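Local coordinates for protein BSU-2 beta-lactamase (Bacillus subtilis, PDB 6W5E) that is a class D beta-lactamase that probably hydrolyses the amide bond of beta-lactam antibiotics, as its relatives do, at residues A[37-42]-A[59-64]; A[47-52]-A[66-71]; A[145-150]-A[186-191]. All coordinates share one frame; numbering follows the deposited sequence.

Interaction 1 (A[37-42]-A[59-64]); sequences MNVDDE and QTFVYN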
ATOM      1  N   MET A  37       2.115  16.859  16.114  1.00 18.28           N
ATOM      2  CA  MET A  37       1.382  15.656  16.488  1.00 15.83           C
ATOM      3  C   MET A  37       2.150  14.792  17.485  1.00 14.18           C
ATOM      4  O   MET A  37       3.362  14.914  17.664  1.00 17.27           O
ATOM      5  CB  MET A  37       1.103  14.779  15.271  1.00 18.03           C
ATOM      6  CG  MET A  37       0.457  15.465  14.109  1.00 19.03           C
ATOM      7  SD  MET A  37       0.468  14.326  12.712  1.00 17.26           S
ATOM      8  CE  MET A  37      -0.502  12.955  13.338  1.00 16.57           C
ATOM      9  N   ASN A  38       1.418  13.863  18.098  1.00 13.11           N
ATOM     10  CA  ASN A  38       2.006  12.789  18.887  1.00 12.22           C
ATOM     11  C   ASN A  38       1.124  11.560  18.738  1.00 12.52           C
ATOM     12  O   ASN A  38      -0.100  11.669  18.834  1.00 14.49           O
ATOM     13  CB  ASN A  38       2.083  13.184  20.364  1.00 13.08           C
ATOM     14  CG  ASN A  38       2.877  12.195  21.178  1.00 13.49           C
ATOM     15  OD1 ASN A  38       2.374  11.134  21.547  1.00 13.20           O
ATOM     16  ND2 ASN A  38       4.133  12.541  21.469  1.00 15.66           N
ATOM     17  N   VAL A  39       1.738  10.399  18.504  1.00 10.85           N
ATOM     18  CA  VAL A  39       0.990   9.156  18.318  1.00 12.49           C
ATOM     19  C   VAL A  39       1.518   8.039  19.218  1.00 11.91           C
ATOM     20  O   VAL A  39       1.213   6.864  18.991  1.00 12.30           O
ATOM     21  CB  VAL A  39       0.937   8.716  16.836  1.00 12.83           C
ATOM     22  CG1 VAL A  39       0.338   9.822  15.969  1.00 13.58           C
ATOM     23  CG2 VAL A  39       2.320   8.318  16.337  1.00 12.10           C
ATOM     24  N   ASP A  40       2.303   8.395  20.246  1.00 11.91           N
ATOM     25  CA  ASP A  40       2.922   7.388  21.113  1.00 13.55           C
ATOM     26  C   ASP A  40       1.911   6.359  21.597  1.00 12.92           C
ATOM     27  O   ASP A  40       2.199   5.157  21.627  1.00 13.59           O
ATOM     28  CB  ASP A  40       3.526   8.044  22.354  1.00 12.80           C
ATOM     29  CG  ASP A  40       4.783   8.824  22.074  1.00 14.58           C
ATOM     30  OD1 ASP A  40       5.205   8.939  20.907  1.00 15.54           O
ATOM     31  OD2 ASP A  40       5.349   9.343  23.056  1.00 17.65           O
ATOM     32  N   ASP A  41       0.725   6.806  22.022  1.00 13.92           N
ATOM     33  CA  ASP A  41      -0.137   5.846  22.706  1.00 13.11           C
ATOM     34  C   ASP A  41      -0.811   4.858  21.765  1.00 15.12           C
ATOM     35  O   ASP A  41      -1.408   3.886  22.237  1.00 17.52           O
ATOM     36  CB  ASP A  41      -1.122   6.503  23.690  1.00 15.18           C
ATOM     37  CG  ASP A  41      -2.198   7.331  23.026  1.00 16.92           C
ATOM     38  OD1 ASP A  41      -2.377   7.303  21.794  1.00 19.45           O
ATOM     39  OD2 ASP A  41      -2.896   8.036  23.787  1.00 17.78           O
ATOM     40  N   GLU A  42      -0.700   5.056  20.456  1.00 13.54           N
ATOM     41  CA  GLU A  42      -1.173   4.057  19.513  1.00 14.20           C
ATOM     42  C   GLU A  42      -0.230   2.868  19.422  1.00 14.55           C
ATOM     43  O   GLU A  42      -0.631   1.816  18.914  1.00 17.06           O
ATOM     44  CB  GLU A  42      -1.298   4.669  18.121  1.00 14.64           C
ATOM     45  CG  GLU A  42      -2.258   5.830  18.026  1.00 17.15           C
ATOM     46  CD  GLU A  42      -3.704   5.417  18.116  1.00 18.39           C
ATOM     47  OE1 GLU A  42      -4.021   4.235  17.870  1.00 19.96           O
ATOM     48  OE2 GLU A  42      -4.533   6.303  18.396  1.00 23.27           O
ATOM     49  N   GLN A  59       5.683  18.740   4.538  1.00 12.71           N
ATOM     50  CA  GLN A  59       6.168  18.471   5.882  1.00 12.64           C
ATOM     51  C   GLN A  59       5.880  17.008   6.193  1.00 12.06           C
ATOM     52  O   GLN A  59       4.841  16.481   5.783  1.00 12.21           O
ATOM     53  CB  GLN A  59       5.448  19.365   6.907  1.00 13.04           C
ATOM     54  CG  GLN A  59       5.742  20.850   6.769  1.00 17.09           C
ATOM     55  CD  GLN A  59       7.088  21.217   7.356  1.00 18.01           C
ATOM     56  OE1 GLN A  59       8.086  21.321   6.640  1.00 21.74           O
ATOM     57  NE2 GLN A  59       7.124  21.418   8.669  1.00 18.94           N
ATOM     58  N   THR A  60       6.794  16.353   6.909  1.00 12.35           N
ATOM     59  CA  THR A  60       6.660  14.935   7.228  1.00 12.11           C
ATOM     60  C   THR A  60       6.859  14.713   8.719  1.00 12.68           C
ATOM     61  O   THR A  60       7.875  15.135   9.278  1.00 14.86           O
ATOM     62  CB  THR A  60       7.685  14.099   6.451  1.00 13.04           C
ATOM     63  OG1 THR A  60       7.568  14.390   5.056  1.00 15.06           O
ATOM     64  CG2 THR A  60       7.450  12.613   6.689  1.00 15.62           C
ATOM     65  N   PHE A  61       5.895  14.041   9.348  1.00 12.11           N
ATOM     66  CA  PHE A  61       5.991  13.579  10.726  1.00 11.51           C
ATOM     67  C   PHE A  61       6.339  12.097  10.728  1.00 11.56           C
ATOM     68  O   PHE A  61       5.759  11.317   9.967  1.00 12.11           O
ATOM     69  CB  PHE A  61       4.651  13.782  11.442  1.00 12.80           C
ATOM     70  CG  PHE A  61       4.569  13.115  12.782  1.00 13.34           C
ATOM     71  CD1 PHE A  61       5.175  13.682  13.886  1.00 14.34           C
ATOM     72  CD2 PHE A  61       3.882  11.919  12.945  1.00 14.17           C
ATOM     73  CE1 PHE A  61       5.103  13.074  15.127  1.00 15.53           C
ATOM     74  CE2 PHE A  61       3.806  11.307  14.188  1.00 16.47           C
ATOM     75  CZ  PHE A  61       4.421  11.887  15.272  1.00 15.00           C
ATOM     76  N   VAL A  62       7.280  11.707  11.590  1.00 11.75           N
ATOM     77  CA  VAL A  62       7.721  10.316  11.701  1.00 12.27           C
ATOM     78  C   VAL A  62       7.755   9.928  13.172  1.00 12.43           C
ATOM     79  O   VAL A  62       8.518  10.515  13.951  1.00 14.01           O
ATOM     80  CB  VAL A  62       9.113  10.098  11.078  1.00 13.35           C
ATOM     81  CG1 VAL A  62       9.531   8.636  11.219  1.00 15.02           C
ATOM     82  CG2 VAL A  62       9.139  10.525   9.618  1.00 13.33           C
ATOM     83  N   TYR A  63       6.944   8.940  13.550  1.00 11.98           N
ATOM     84  CA  TYR A  63       7.079   8.264  14.833  1.00 12.22           C
ATOM     85  C   TYR A  63       7.956   7.028  14.656  1.00 12.85           C
ATOM     86  O   TYR A  63       7.688   6.193  13.782  1.00 12.02           O
ATOM     87  CB  TYR A  63       5.709   7.847  15.382  1.00 12.61           C
ATOM     88  CG  TYR A  63       5.822   6.844  16.513  1.00 13.27           C
ATOM     89  CD1 TYR A  63       6.097   7.259  17.818  1.00 13.30           C
ATOM     90  CD2 TYR A  63       5.695   5.474  16.275  1.00 15.72           C
ATOM     91  CE1 TYR A  63       6.230   6.329  18.857  1.00 13.62           C
ATOM     92  CE2 TYR A  63       5.833   4.548  17.299  1.00 16.20           C
ATOM     93  CZ  TYR A  63       6.097   4.977  18.582  1.00 15.96           C
ATOM     94  OH  TYR A  63       6.226   4.047  19.590  1.00 19.58           O
ATOM     95  N   ASN A  64       8.999   6.920  15.491  1.00 12.43           N
ATOM     96  CA  ASN A  64       9.950   5.809  15.485  1.00 11.48           C
ATOM     97  C   ASN A  64      10.828   5.846  14.237  1.00 11.39           C
ATOM     98  O   ASN A  64      10.655   5.057  13.296  1.00 12.90           O
ATOM     99  CB  ASN A  64       9.264   4.452  15.685  1.00 12.95           C
ATOM    100  CG  ASN A  64      10.246   3.347  16.012  1.00 12.45           C
ATOM    101  OD1 ASN A  64      11.453   3.502  15.826  1.00 16.28           O
ATOM    102  ND2 ASN A  64       9.733   2.222  16.487  1.00 14.68           N
TER
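M37 and V39 of the loop that precedes strand 48-54 pack on F61 and Y63 of strand 59-63, an outermost strand of the antiparallel sheet. The tight part is the apolar row. M37 CB sits over the centre of one face of the F61 ring, a CH-pi contact 4.3 Å from CB to the ring centroid and 6° off the normal. F61 has CG anti to its backbone N, and M37 SD stands obliquely above the same ring, 4.6 Å from SD to the F61 centroid, a Met-aromatic contact. The opposite face of F61 carries the backbone N of Y63, offset toward the rim. V39 meets F61 tip to tip: CG2 lies at the ring edge, in plane, 4.0 Å from V39 CG2 to F61 CE2. The same methyl also reaches back to the root of the next ring, V39 CG2 to Y63 CB at 3.6 Å, so one methyl touches both aromatic residues. I258 of helix 248-261 also touches M37 and V39.

The solvent side is looser and polar. D40 crosses Y63 at about a right angle, its OD1 lying obliquely to the ring near CD1 and CE1, 3.5 Å from Y63 CE1, with the carboxylate and ring planes 56° apart. N38 points away from the strand, and its OD1 accepts from D40 N at 3.0 Å, an Asx turn in which the donor stands 49° out of the carbonyl plane. That bond stands at the start of the 3-10 segment 40-42. The loop therefore holds to the strand by dispersion and CH-pi contacts, while the polar groups named bond elsewhere: N38 OD1 within the loop, D41 and E42 in salt bridges to K261 of helix 248-261.

Interaction 2 (A[47-52]-A[66-71]); sequences DGTFIL and KRANQR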
ATOM      1  N   ASP A  47       5.522  -2.766  18.425  1.00 17.31           N
ATOM      2  CA  ASP A  47       6.741  -2.314  17.760  1.00 16.10           C
ATOM      3  C   ASP A  47       6.335  -1.787  16.386  1.00 15.10           C
ATOM      4  O   ASP A  47       5.963  -2.565  15.503  1.00 15.41           O
ATOM      5  CB  ASP A  47       7.695  -3.501  17.636  1.00 18.10           C
ATOM      6  CG  ASP A  47       9.117  -3.086  17.330  1.00 19.04           C
ATOM      7  OD1 ASP A  47       9.362  -1.876  17.169  1.00 21.33           O
ATOM      8  OD2 ASP A  47       9.994  -3.974  17.241  1.00 23.01           O
ATOM      9  N   GLY A  48       6.372  -0.471  16.192  1.00 14.84           N
ATOM     10  CA  GLY A  48       5.829   0.054  14.952  1.00 14.60           C
ATOM     11  C   GLY A  48       6.340   1.436  14.623  1.00 12.85           C
ATOM     12  O   GLY A  48       7.035   2.078  15.415  1.00 13.21           O
ATOM     13  N   THR A  49       5.966   1.896  13.427  1.00 11.80           N
ATOM     14  CA  THR A  49       6.292   3.234  12.956  1.00 11.04           C
ATOM     15  C   THR A  49       5.083   3.815  12.231  1.00 11.32           C
ATOM     16  O   THR A  49       4.242   3.083  11.700  1.00 11.84           O
ATOM     17  CB  THR A  49       7.550   3.214  12.072  1.00 13.28           C
ATOM     18  OG1 THR A  49       7.864   4.533  11.623  1.00 13.65           O
ATOM     19  CG2 THR A  49       7.342   2.320  10.864  1.00 14.98           C
ATOM     20  N   PHE A  50       4.983   5.142  12.246  1.00 11.60           N
ATOM     21  CA  PHE A  50       3.922   5.859  11.551  1.00 11.22           C
ATOM     22  C   PHE A  50       4.536   7.089  10.904  1.00 10.21           C
ATOM     23  O   PHE A  50       5.296   7.820  11.549  1.00 11.76           O
ATOM     24  CB  PHE A  50       2.827   6.303  12.534  1.00 11.47           C
ATOM     25  CG  PHE A  50       1.768   7.178  11.914  1.00 11.59           C
ATOM     26  CD1 PHE A  50       0.787   6.630  11.096  1.00 13.27           C
ATOM     27  CD2 PHE A  50       1.743   8.540  12.163  1.00 12.12           C
ATOM     28  CE1 PHE A  50      -0.182   7.428  10.537  1.00 13.24           C
ATOM     29  CE2 PHE A  50       0.764   9.346  11.604  1.00 12.19           C
ATOM     30  CZ  PHE A  50      -0.197   8.791  10.796  1.00 13.24           C
ATOM     31  N   ILE A  51       4.196   7.313   9.636  1.00 10.17           N
ATOM     32  CA  ILE A  51       4.694   8.445   8.864  1.00 10.74           C
ATOM     33  C   ILE A  51       3.507   9.162   8.246  1.00  9.78           C
ATOM     34  O   ILE A  51       2.641   8.517   7.647  1.00 11.17           O
ATOM     35  CB  ILE A  51       5.656   7.987   7.753  1.00 11.35           C
ATOM     36  CG1 ILE A  51       6.794   7.145   8.334  1.00 13.05           C
ATOM     37  CG2 ILE A  51       6.180   9.208   7.013  1.00 13.31           C
ATOM     38  CD1 ILE A  51       7.385   6.185   7.352  1.00 16.58           C
ATOM     39  N   LEU A  52       3.466  10.489   8.383  1.00 10.65           N
ATOM     40  CA  LEU A  52       2.394  11.294   7.804  1.00 11.09           C
ATOM     41  C   LEU A  52       3.010  12.484   7.089  1.00 11.65           C
ATOM     42  O   LEU A  52       3.731  13.278   7.706  1.00 11.97           O
ATOM     43  CB  LEU A  52       1.400  11.762   8.872  1.00 11.42           C
ATOM     44  CG  LEU A  52       0.119  12.407   8.332  1.00 11.71           C
ATOM     45  CD1 LEU A  52      -0.691  11.404   7.510  1.00 13.26           C
ATOM     46  CD2 LEU A  52      -0.712  12.988   9.473  1.00 13.76           C
ATOM     47  N   LYS A  66      13.966   4.999  13.815  1.00 14.75           N
ATOM     48  CA  LYS A  66      14.763   3.799  13.569  1.00 16.19           C
ATOM     49  C   LYS A  66      13.986   2.787  12.741  1.00 15.65           C
ATOM     50  O   LYS A  66      14.474   2.300  11.712  1.00 16.31           O
ATOM     51  CB  LYS A  66      15.196   3.163  14.888  1.00 18.40           C
ATOM     52  CG  LYS A  66      15.999   1.885  14.683  1.00 20.46           C
ATOM     53  CD  LYS A  66      16.455   1.289  16.007  1.00 26.31           C
ATOM     54  CE  LYS A  66      17.878   1.708  16.338  1.00 24.92           C
ATOM     55  NZ  LYS A  66      18.304   1.207  17.670  1.00 27.84           N
ATOM     56  N   ARG A  67      12.767   2.462  13.172  1.00 13.94           N
ATOM     57  CA  ARG A  67      11.974   1.487  12.439  1.00 16.09           C
ATOM     58  C   ARG A  67      11.561   2.017  11.072  1.00 13.06           C
ATOM     59  O   ARG A  67      11.468   1.243  10.109  1.00 14.64           O
ATOM     60  CB  ARG A  67      10.763   1.048  13.265  1.00 16.41           C
ATOM     61  CG  ARG A  67      10.067  -0.149  12.660  1.00 16.76           C
ATOM     62  CD  ARG A  67       8.995  -0.736  13.545  1.00 18.92           C
ATOM     63  NE  ARG A  67       8.263  -1.756  12.808  1.00 18.30           N
ATOM     64  CZ  ARG A  67       8.393  -3.066  12.993  1.00 16.58           C
ATOM     65  NH1 ARG A  67       9.226  -3.542  13.909  1.00 18.92           N
ATOM     66  NH2 ARG A  67       7.688  -3.898  12.249  1.00 16.46           N
ATOM     67  N   ALA A  68      11.338   3.327  10.959  1.00 14.19           N
ATOM     68  CA  ALA A  68      10.969   3.917   9.680  1.00 14.15           C
ATOM     69  C   ALA A  68      12.044   3.703   8.627  1.00 13.13           C
ATOM     70  O   ALA A  68      11.733   3.672   7.430  1.00 13.61           O
ATOM     71  CB  ALA A  68      10.673   5.407   9.848  1.00 13.81           C
ATOM     72  N   ASN A  69      13.293   3.522   9.046  1.00 13.06           N
ATOM     73  CA  ASN A  69      14.404   3.344   8.124  1.00 15.73           C
ATOM     74  C   ASN A  69      14.773   1.885   7.892  1.00 13.11           C
ATOM     75  O   ASN A  69      15.702   1.615   7.130  1.00 16.43           O
ATOM     76  CB  ASN A  69      15.623   4.131   8.617  1.00 17.38           C
ATOM     77  CG  ASN A  69      15.565   5.583   8.209  1.00 21.97           C
ATOM     78  OD1 ASN A  69      15.366   5.898   7.034  1.00 23.66           O
ATOM     79  ND2 ASN A  69      15.684   6.480   9.181  1.00 24.52           N
ATOM     80  N   GLN A  70      14.072   0.938   8.515  1.00 13.43           N
ATOM     81  CA  GLN A  70      14.394  -0.476   8.365  1.00 13.65           C
ATOM     82  C   GLN A  70      13.616  -1.059   7.192  1.00 13.22           C
ATOM     83  O   GLN A  70      12.377  -1.045   7.190  1.00 14.17           O
ATOM     84  CB  GLN A  70      14.062  -1.250   9.634  1.00 14.98           C
ATOM     85  CG  GLN A  70      14.928  -0.878  10.807  1.00 23.78           C
ATOM     86  CD  GLN A  70      16.395  -1.223  10.598  1.00 27.05           C
ATOM     87  OE1 GLN A  70      16.732  -2.228   9.960  1.00 24.77           O
ATOM     88  NE2 GLN A  70      17.276  -0.395  11.145  1.00 31.58           N
ATOM     89  N   ARG A  71      14.341  -1.593   6.210  1.00 13.14           N
ATOM     90  CA  ARG A  71      13.690  -2.231   5.075  1.00 12.68           C
ATOM     91  C   ARG A  71      13.021  -3.522   5.513  1.00 14.59           C
ATOM     92  O   ARG A  71      13.607  -4.324   6.245  1.00 16.40           O
ATOM     93  CB  ARG A  71      14.700  -2.513   3.969  1.00 13.52           C
ATOM     94  CG  ARG A  71      15.133  -1.275   3.230  1.00 14.53           C
ATOM     95  CD  ARG A  71      15.973  -1.637   2.037  1.00 16.14           C
ATOM     96  NE  ARG A  71      16.113  -0.490   1.150  1.00 14.82           N
ATOM     97  CZ  ARG A  71      17.070  -0.367   0.240  1.00 17.23           C
ATOM     98  NH1 ARG A  71      17.991  -1.322   0.093  1.00 16.06           N
ATOM     99  NH2 ARG A  71      17.104   0.713  -0.522  1.00 17.20           N
TER
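The guanidinium of R67 lies with one face against the backbone of D47, whose O sits 3.5 Å above the plane, over its centre. G48 CA approaches the group obliquely, and the D47 carboxylate is inclined 58° to it. The polar ends of D47 and R67 meet in a long salt bridge, D47 OD2 to R67 NH1 at 3.4 Å. CG of R67 is anti to its backbone N (chi1 -169°), and the chain runs on extended to NE, laying the aliphatic part across the start of strand 48-54: R67 CD is 3.6 Å from G48 CA. T49 packs along the same part, its CB near R67 CB and its CG2 near R67 CG. Other polar partners fix the head: NE donates to N243 OD1 of strand 236-244, and NH1 bonds a malonate ion, probably from the crystallisation liquor.

Farther along the strand the contact is mainly through carbon atoms and one hydroxyl. T49 OG1 touches the methyl of A68, OG1 to CB at 3.4 Å, but its hydrogen-bond partner is Y63 O of the neighbouring strand. I51 CD1 meets the same methyl, 4.2 Å from A68 CB, and P172 of helix 172-184 touches both T49 and I51. The short helix 65-68 is thus seated on the strand through A68 and R67, whose head meets the D47 carboxylate, the D47 carbonyl O over its face, N243 OD1 and the malonate; these acceptors probably fix its rotation.

Interaction 3 (A[145-150]-A[186-191]); sequences LHTLSY and ELPFDK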
ATOM      1  N   LEU A 145      11.111  -1.725 -11.309  1.00 13.49           N
ATOM      2  CA  LEU A 145      11.467  -1.458  -9.917  1.00 13.77           C
ATOM      3  C   LEU A 145      12.643  -0.494  -9.808  1.00 13.20           C
ATOM      4  O   LEU A 145      12.748   0.235  -8.814  1.00 14.89           O
ATOM      5  CB  LEU A 145      11.734  -2.759  -9.158  1.00 14.05           C
ATOM      6  CG  LEU A 145      10.518  -3.675  -8.949  1.00 15.80           C
ATOM      7  CD1 LEU A 145      10.780  -4.672  -7.837  1.00 17.75           C
ATOM      8  CD2 LEU A 145       9.240  -2.894  -8.661  1.00 15.22           C
ATOM      9  N   HIS A 146      13.543  -0.469 -10.798  1.00 14.52           N
ATOM     10  CA  HIS A 146      14.578   0.561 -10.759  1.00 15.25           C
ATOM     11  C   HIS A 146      14.014   1.927 -11.124  1.00 15.38           C
ATOM     12  O   HIS A 146      14.375   2.931 -10.502  1.00 17.75           O
ATOM     13  CB  HIS A 146      15.789   0.211 -11.623  1.00 19.93           C
ATOM     14  CG  HIS A 146      17.026   0.974 -11.241  1.00 24.80           C
ATOM     15  ND1 HIS A 146      17.580   0.900  -9.981  1.00 28.61           N
ATOM     16  CD2 HIS A 146      17.809   1.832 -11.941  1.00 26.19           C
ATOM     17  CE1 HIS A 146      18.651   1.671  -9.923  1.00 29.82           C
ATOM     18  NE2 HIS A 146      18.809   2.252 -11.098  1.00 29.61           N
ATOM     19  N   THR A 147      13.122   1.983 -12.116  1.00 15.08           N
ATOM     20  CA  THR A 147      12.440   3.237 -12.433  1.00 14.30           C
ATOM     21  C   THR A 147      11.751   3.812 -11.199  1.00 13.97           C
ATOM     22  O   THR A 147      11.764   5.028 -10.976  1.00 15.68           O
ATOM     23  CB  THR A 147      11.434   3.010 -13.571  1.00 14.01           C
ATOM     24  OG1 THR A 147      12.146   2.874 -14.804  1.00 16.26           O
ATOM     25  CG2 THR A 147      10.443   4.162 -13.698  1.00 14.94           C
ATOM     26  N   LEU A 148      11.159   2.949 -10.379  1.00 15.30           N
ATOM     27  CA  LEU A 148      10.357   3.360  -9.237  1.00 16.28           C
ATOM     28  C   LEU A 148      11.143   3.453  -7.935  1.00 16.17           C
ATOM     29  O   LEU A 148      10.563   3.832  -6.908  1.00 18.59           O
ATOM     30  CB  LEU A 148       9.192   2.392  -9.054  1.00 15.04           C
ATOM     31  CG  LEU A 148       8.216   2.338 -10.225  1.00 14.76           C
ATOM     32  CD1 LEU A 148       7.201   1.229 -10.006  1.00 16.65           C
ATOM     33  CD2 LEU A 148       7.537   3.698 -10.427  1.00 15.69           C
ATOM     34  N   SER A 149      12.429   3.104  -7.941  1.00 17.86           N
ATOM     35  CA  SER A 149      13.267   3.184  -6.745  1.00 18.06           C
ATOM     36  C   SER A 149      12.650   2.404  -5.588  1.00 17.97           C
ATOM     37  O   SER A 149      12.540   2.898  -4.465  1.00 19.23           O
ATOM     38  CB  SER A 149      13.517   4.641  -6.347  1.00 20.79           C
ATOM     39  OG  SER A 149      14.365   5.289  -7.274  1.00 24.76           O
ATOM     40  N   TYR A 150      12.238   1.172  -5.868  1.00 15.11           N
ATOM     41  CA  TYR A 150      11.412   0.431  -4.917  1.00 12.59           C
ATOM     42  C   TYR A 150      12.286  -0.436  -4.013  1.00 12.86           C
ATOM     43  O   TYR A 150      12.522  -1.613  -4.282  1.00 14.79           O
ATOM     44  CB  TYR A 150      10.340  -0.373  -5.647  1.00 14.69           C
ATOM     45  CG  TYR A 150       9.227  -0.787  -4.718  1.00 13.26           C
ATOM     46  CD1 TYR A 150       9.298  -1.984  -4.015  1.00 13.48           C
ATOM     47  CD2 TYR A 150       8.122   0.028  -4.518  1.00 13.88           C
ATOM     48  CE1 TYR A 150       8.293  -2.368  -3.153  1.00 14.54           C
ATOM     49  CE2 TYR A 150       7.112  -0.346  -3.643  1.00 14.44           C
ATOM     50  CZ  TYR A 150       7.206  -1.544  -2.967  1.00 14.89           C
ATOM     51  OH  TYR A 150       6.205  -1.938  -2.112  1.00 13.90           O
ATOM     52  N   GLU A 186       3.095  12.043 -10.107  1.00 13.36           N
ATOM     53  CA  GLU A 186       4.418  12.305 -10.670  1.00 14.88           C
ATOM     54  C   GLU A 186       5.206  11.017 -10.827  1.00 19.12           C
ATOM     55  O   GLU A 186       6.374  10.918 -10.453  1.00 28.07           O
ATOM     56  CB  GLU A 186       5.172  13.316  -9.812  1.00 16.16           C
ATOM     57  CG  GLU A 186       4.579  14.723  -9.912  1.00 19.85           C
ATOM     58  CD  GLU A 186       5.169  15.713  -8.920  1.00 24.54           C
ATOM     59  OE1 GLU A 186       6.096  15.339  -8.176  1.00 27.55           O
ATOM     60  OE2 GLU A 186       4.692  16.870  -8.882  1.00 28.24           O
ATOM     61  N   LEU A 187       4.556   9.994 -11.343  1.00 19.80           N
ATOM     62  CA  LEU A 187       5.182   8.738 -11.694  1.00 18.19           C
ATOM     63  C   LEU A 187       5.031   8.546 -13.194  1.00 17.96           C
ATOM     64  O   LEU A 187       4.147   9.146 -13.819  1.00 17.41           O
ATOM     65  CB  LEU A 187       4.514   7.577 -10.947  1.00 16.77           C
ATOM     66  CG  LEU A 187       4.790   7.468  -9.444  1.00 17.28           C
ATOM     67  CD1 LEU A 187       3.874   6.414  -8.851  1.00 19.77           C
ATOM     68  CD2 LEU A 187       6.257   7.120  -9.186  1.00 18.76           C
ATOM     69  N   PRO A 188       5.888   7.736 -13.807  1.00 16.14           N
ATOM     70  CA  PRO A 188       5.845   7.527 -15.266  1.00 17.53           C
ATOM     71  C   PRO A 188       4.783   6.519 -15.693  1.00 15.27           C
ATOM     72  O   PRO A 188       5.068   5.512 -16.343  1.00 18.48           O
ATOM     73  CB  PRO A 188       7.269   7.040 -15.564  1.00 18.48           C
ATOM     74  CG  PRO A 188       7.686   6.357 -14.322  1.00 18.75           C
ATOM     75  CD  PRO A 188       7.098   7.155 -13.201  1.00 15.96           C
ATOM     76  N   PHE A 189       3.541   6.784 -15.304  1.00 13.96           N
ATOM     77  CA  PHE A 189       2.394   6.011 -15.748  1.00 14.80           C
ATOM     78  C   PHE A 189       1.409   6.948 -16.426  1.00 14.78           C
ATOM     79  O   PHE A 189       1.364   8.143 -16.116  1.00 16.40           O
ATOM     80  CB  PHE A 189       1.709   5.317 -14.558  1.00 13.76           C
ATOM     81  CG  PHE A 189       2.590   4.333 -13.865  1.00 14.01           C
ATOM     82  CD1 PHE A 189       2.904   3.126 -14.475  1.00 13.05           C
ATOM     83  CD2 PHE A 189       3.126   4.612 -12.620  1.00 13.92           C
ATOM     84  CE1 PHE A 189       3.731   2.214 -13.853  1.00 13.70           C
ATOM     85  CE2 PHE A 189       3.964   3.706 -11.996  1.00 13.33           C
ATOM     86  CZ  PHE A 189       4.261   2.499 -12.607  1.00 14.14           C
ATOM     87  N   ASP A 190       0.614   6.406 -17.348  1.00 15.54           N
ATOM     88  CA  ASP A 190      -0.459   7.197 -17.931  1.00 16.22           C
ATOM     89  C   ASP A 190      -1.382   7.699 -16.832  1.00 15.31           C
ATOM     90  O   ASP A 190      -1.610   7.019 -15.827  1.00 15.15           O
ATOM     91  CB  ASP A 190      -1.269   6.373 -18.930  1.00 16.54           C
ATOM     92  CG  ASP A 190      -0.426   5.839 -20.073  1.00 21.49           C
ATOM     93  OD1 ASP A 190       0.711   6.318 -20.263  1.00 24.11           O
ATOM     94  OD2 ASP A 190      -0.909   4.943 -20.792  1.00 28.07           O
ATOM     95  N   LYS A 191      -1.891   8.913 -17.010  1.00 17.39           N
ATOM     96  CA  LYS A 191      -2.836   9.459 -16.040  1.00 17.14           C
ATOM     97  C   LYS A 191      -3.999   8.522 -15.744  1.00 14.65           C
ATOM     98  O   LYS A 191      -4.279   8.289 -14.559  1.00 14.48           O
ATOM     99  CB  LYS A 191      -3.271  10.874 -16.453  1.00 19.19           C
ATOM    100  CG  LYS A 191      -2.234  11.938 -16.136  1.00 25.53           C
ATOM    101  CD  LYS A 191      -2.700  12.816 -14.981  1.00 31.52           C
ATOM    102  CE  LYS A 191      -1.541  13.544 -14.319  1.00 34.91           C
ATOM    103  NZ  LYS A 191      -2.009  14.309 -13.131  1.00 32.85           N
TER
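L148 and F189 both have CG anti to the carbonyl carbon, beside the backbone N (chi1 -62°); from there the two side chains reach toward each other, tip to tip. In L148 the chi2 of 173° sets CD1 anti to CA, and the other branch, CD2, does most of the touching: it is 3.9 Å from F189 CE2, an oblique approach to the ring, while CD1 stands 4.1 Å from F189 CZ. The same CD2 also meets the end of L187, whose side chain crosses at about a right angle, with L148 CD2 to L187 CD2 at 3.9 Å. One leucine branch thus touches two apolar residues of the loop, and a third contact, to P188 CD, is longer at 4.5 Å.

Toward the outside, T147 and P188 slide past each other in opposite directions and meet through single carbons, T147 CG2 to P188 CG at 3.6 Å. P188 is the centre of an inverse gamma turn, closed by a weak bond from F189 N to L187 O; L187, P188 and F189, the three residues of this turn, all touch T147 or L148. Helix 138-147 ends in a Schellman motif, with positive phi at S149. The inner residues have further company: V81 touches L148, W144 lies by the F189 ring with planes nearly parallel, and M194 of helix 191-200 touches L187 and F189. The contact joins the C-terminal end of helix 138-147 to the linker between helices 172-184 and 191-200 in the helical part of the fold. It consists of carbon-to-carbon contacts, so dispersion and exclusion of water hold the two segments together here.

Interactions 1 and 2 are neighbours, their centres 10 Å apart, and their segments alternate along the chain: 37-42, 47-52, 59-64, 66-71. They share the sheet edge, where strands 48-54 and 59-63 run antiparallel, joined by F61 N to L52 O at 2.8 Å, and helix 65-68 follows on strand 59-63. Interaction 3 comes later and lies among the helices, its centre 28 Å from that of interaction 1 and 23 Å from that of interaction 2. Helix 172-184 borders both regions, contacting interaction 2 at its start and L187 farther along. Two contacts thus lie at the sheet edge and one in the helical part of the serine beta-lactamase/penicillin-binding protein fold, tying regions of one domain.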